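Local atomic coordinates of RedY-like protein (Hahella chejuensis, PDB entry 2JDJ), a protein that probably takes part in the biosynthesis of the red pigment prodigiosin, as a RedY-like member of the dimeric alpha/beta-barrel clan. Residues 35-40 and 57-62. Sequence-based numbering, arbitrary orientation.
Sequences PSVVRF and EVIKIT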
ATOM      1  N   PRO A  35       1.453  18.956  -3.795  1.00 31.84           N
ATOM      2  CA  PRO A  35       2.728  18.992  -3.078  1.00 31.40           C
ATOM      3  C   PRO A  35       2.888  17.936  -1.978  1.00 30.99           C
ATOM      4  O   PRO A  35       4.005  17.515  -1.723  1.00 30.82           O
ATOM      5  CB  PRO A  35       2.769  20.408  -2.475  1.00 31.34           C
ATOM      6  CG  PRO A  35       1.776  21.195  -3.251  1.00 32.30           C
ATOM      7  CD  PRO A  35       0.737  20.243  -3.737  1.00 31.54           C
ATOM      8  N   SER A  36       1.793  17.518  -1.330  1.00 30.96           N
ATOM      9  CA  SER A  36       1.870  16.495  -0.261  1.00 30.58           C
ATOM     10  C   SER A  36       2.120  15.066  -0.733  1.00 29.95           C
ATOM     11  O   SER A  36       2.499  14.206   0.067  1.00 29.49           O
ATOM     12  CB  SER A  36       0.599  16.495   0.568  1.00 30.58           C
ATOM     13  OG  SER A  36      -0.494  16.055  -0.204  1.00 32.58           O
ATOM     14  N   VAL A  37       1.910  14.807  -2.024  1.00 29.15           N
ATOM     15  CA  VAL A  37       2.072  13.449  -2.555  1.00 27.81           C
ATOM     16  C   VAL A  37       3.535  13.150  -2.872  1.00 27.71           C
ATOM     17  O   VAL A  37       4.134  13.764  -3.760  1.00 27.14           O
ATOM     18  CB  VAL A  37       1.182  13.193  -3.793  1.00 28.06           C
ATOM     19  CG1 VAL A  37       1.309  11.738  -4.260  1.00 26.67           C
ATOM     20  CG2 VAL A  37      -0.268  13.518  -3.477  1.00 27.92           C
ATOM     21  N   VAL A  38       4.100  12.201  -2.134  1.00 27.04           N
ATOM     22  CA  VAL A  38       5.478  11.758  -2.315  1.00 26.92           C
ATOM     23  C   VAL A  38       5.566  10.572  -3.291  1.00 26.97           C
ATOM     24  O   VAL A  38       6.508  10.471  -4.098  1.00 26.49           O
ATOM     25  CB  VAL A  38       6.102  11.368  -0.946  1.00 27.18           C
ATOM     26  CG1 VAL A  38       7.527  10.841  -1.117  1.00 27.34           C
ATOM     27  CG2 VAL A  38       6.062  12.566   0.020  1.00 26.74           C
ATOM     28  N   ARG A  39       4.602   9.659  -3.191  1.00 26.16           N
ATOM     29  CA  ARG A  39       4.510   8.504  -4.094  1.00 26.08           C
ATOM     30  C   ARG A  39       3.041   8.184  -4.265  1.00 25.31           C
ATOM     31  O   ARG A  39       2.245   8.337  -3.325  1.00 25.43           O
ATOM     32  CB  ARG A  39       5.184   7.269  -3.522  1.00 26.51           C
ATOM     33  CG  ARG A  39       6.651   7.387  -3.230  1.00 29.05           C
ATOM     34  CD  ARG A  39       7.218   6.049  -2.837  1.00 33.76           C
ATOM     35  NE  ARG A  39       7.361   5.159  -3.984  1.00 35.32           N
ATOM     36  CZ  ARG A  39       8.404   5.192  -4.819  1.00 37.59           C
ATOM     37  NH1 ARG A  39       8.471   4.339  -5.828  1.00 36.65           N
ATOM     38  NH2 ARG A  39       9.394   6.066  -4.632  1.00 37.23           N
ATOM     39  N   PHE A  40       2.681   7.754  -5.467  1.00 24.99           N
ATOM     40  CA  PHE A  40       1.325   7.326  -5.757  1.00 23.56           C
ATOM     41  C   PHE A  40       1.369   6.254  -6.816  1.00 23.40           C
ATOM     42  O   PHE A  40       2.082   6.392  -7.808  1.00 22.94           O
ATOM     43  CB  PHE A  40       0.482   8.492  -6.232  1.00 23.43           C
ATOM     44  CG  PHE A  40      -0.900   8.110  -6.632  1.00 23.70           C
ATOM     45  CD1 PHE A  40      -1.821   7.674  -5.678  1.00 21.62           C
ATOM     46  CD2 PHE A  40      -1.285   8.169  -7.967  1.00 24.78           C
ATOM     47  CE1 PHE A  40      -3.097   7.329  -6.044  1.00 23.14           C
ATOM     48  CE2 PHE A  40      -2.576   7.817  -8.352  1.00 24.11           C
ATOM     49  CZ  PHE A  40      -3.481   7.397  -7.387  1.00 25.68           C
ATOM     50  N   GLU A  57      -5.200   1.560  -4.509  1.00 19.07           N
ATOM     51  CA  GLU A  57      -4.225   2.632  -4.679  1.00 19.87           C
ATOM     52  C   GLU A  57      -3.459   2.850  -3.376  1.00 19.95           C
ATOM     53  O   GLU A  57      -4.022   2.694  -2.291  1.00 19.69           O
ATOM     54  CB  GLU A  57      -4.878   3.913  -5.206  1.00 19.51           C
ATOM     55  CG  GLU A  57      -5.659   4.738  -4.191  1.00 19.88           C
ATOM     56  CD  GLU A  57      -6.465   5.888  -4.830  1.00 22.53           C
ATOM     57  OE1 GLU A  57      -6.316   6.182  -6.040  1.00 25.75           O
ATOM     58  OE2 GLU A  57      -7.268   6.503  -4.106  1.00 25.89           O
ATOM     59  N   VAL A  58      -2.173   3.180  -3.519  1.00 20.49           N
ATOM     60  CA  VAL A  58      -1.262   3.423  -2.418  1.00 21.00           C
ATOM     61  C   VAL A  58      -0.750   4.865  -2.531  1.00 22.30           C
ATOM     62  O   VAL A  58      -0.100   5.233  -3.517  1.00 21.74           O
ATOM     63  CB  VAL A  58      -0.074   2.414  -2.418  1.00 21.14           C
ATOM     64  CG1 VAL A  58       0.810   2.601  -1.165  1.00 19.70           C
ATOM     65  CG2 VAL A  58      -0.598   0.964  -2.487  1.00 20.98           C
ATOM     66  N   ILE A  59      -1.078   5.693  -1.541  1.00 23.19           N
ATOM     67  CA  ILE A  59      -0.658   7.089  -1.558  1.00 25.18           C
ATOM     68  C   ILE A  59       0.280   7.325  -0.391  1.00 26.59           C
ATOM     69  O   ILE A  59      -0.129   7.206   0.774  1.00 26.75           O
ATOM     70  CB  ILE A  59      -1.840   8.081  -1.399  1.00 25.20           C
ATOM     71  CG1 ILE A  59      -3.065   7.642  -2.206  1.00 24.13           C
ATOM     72  CG2 ILE A  59      -1.381   9.490  -1.755  1.00 24.98           C
ATOM     73  CD1 ILE A  59      -4.346   8.341  -1.799  1.00 24.45           C
ATOM     74  N   LYS A  60       1.532   7.640  -0.701  1.00 27.93           N
ATOM     75  CA  LYS A  60       2.510   8.014   0.320  1.00 29.53           C
ATOM     76  C   LYS A  60       2.556   9.543   0.394  1.00 29.97           C
ATOM     77  O   LYS A  60       2.756  10.215  -0.630  1.00 29.14           O
ATOM     78  CB  LYS A  60       3.890   7.417   0.007  1.00 29.20           C
ATOM     79  CG  LYS A  60       4.939   7.697   1.074  1.00 31.28           C
ATOM     80  CD  LYS A  60       6.279   6.992   0.815  1.00 31.53           C
ATOM     81  CE  LYS A  60       6.439   5.739   1.680  1.00 33.98           C
ATOM     82  NZ  LYS A  60       7.812   5.176   1.623  1.00 37.52           N
ATOM     83  N   ILE A  61       2.340  10.083   1.601  1.00 30.15           N
ATOM     84  CA  ILE A  61       2.259  11.536   1.817  1.00 30.18           C
ATOM     85  C   ILE A  61       3.183  12.016   2.929  1.00 30.80           C
ATOM     86  O   ILE A  61       3.548  11.248   3.836  1.00 30.99           O
ATOM     87  CB  ILE A  61       0.822  12.013   2.153  1.00 30.60           C
ATOM     88  CG1 ILE A  61       0.254  11.223   3.344  1.00 29.08           C
ATOM     89  CG2 ILE A  61      -0.112  11.950   0.910  1.00 29.68           C
ATOM     90  CD1 ILE A  61      -1.146  11.672   3.787  1.00 29.41           C
ATOM     91  N   THR A  62       3.547  13.292   2.852  1.00 31.15           N
ATOM     92  CA  THR A  62       4.439  13.923   3.820  1.00 32.34           C
ATOM     93  C   THR A  62       3.798  13.870   5.197  1.00 32.71           C
ATOM     94  O   THR A  62       4.387  13.354   6.158  1.00 33.58           O
ATOM     95  CB  THR A  62       4.733  15.380   3.423  1.00 32.46           C
ATOM     96  OG1 THR A  62       3.496  16.053   3.125  1.00 31.86           O
ATOM     97  CG2 THR A  62       5.633  15.409   2.187  1.00 32.14           C
TER
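Phe40 turns CG anti to its backbone N (chi1 176°), and Glu57 holds CG between its backbone N and carbonyl carbon; beyond CG the Glu57 chain is extended (chi2 -171°), and its carboxylate ends at the edge of the Phe40 ring. There Glu57 OE1 lies 3.4 Å from Phe40 CZ, with the ring and carboxylate planes 65° apart. The Phe40 and Ile59 side chains lie side by side, with Ile59 CG1 at the ring edge, 3.7 Å from Phe40 CD1. An alanine at Phe40 would remove the ring, and would probably open a gap beside Ile59 CG1 and leave the Glu57 carboxylate freer to shift, although OE2 remains hydrogen-bonded to His6 ND1. On the opposite face of the ladder, Arg39 and Lys60 point the same way and pack through their aliphatic parts, Arg39 CB meeting Lys60 CB at 3.8 Å.

The two strands, 37-44 and 55-61, form an antiparallel beta hairpin whose pairing is broken by a classic beta bulge: Val38 and Arg39 both face Lys60, whose O accepts from Val38 N at 2.8 Å and from Arg39 N at 3.2 Å. Lys60 N returns a bond to Arg39 O (2.8 Å). Beyond the bulge Thr62 N donates to Ser36 O, and the methyl groups Val38 CG2 and Thr62 CG2 touch at 3.6 Å.

Ser36 OG is hydrogen-bonded to Asp70 OD2 of helix 64-71, and Phe67 of that helix packs on Ser36 and Ile61. Strand 55-61 is flanked within the sheet by strands 37-44 and 2-10, while Arg39 and Phe40 pair with a strand of the second subunit, carrying the sheet across the dimer interface.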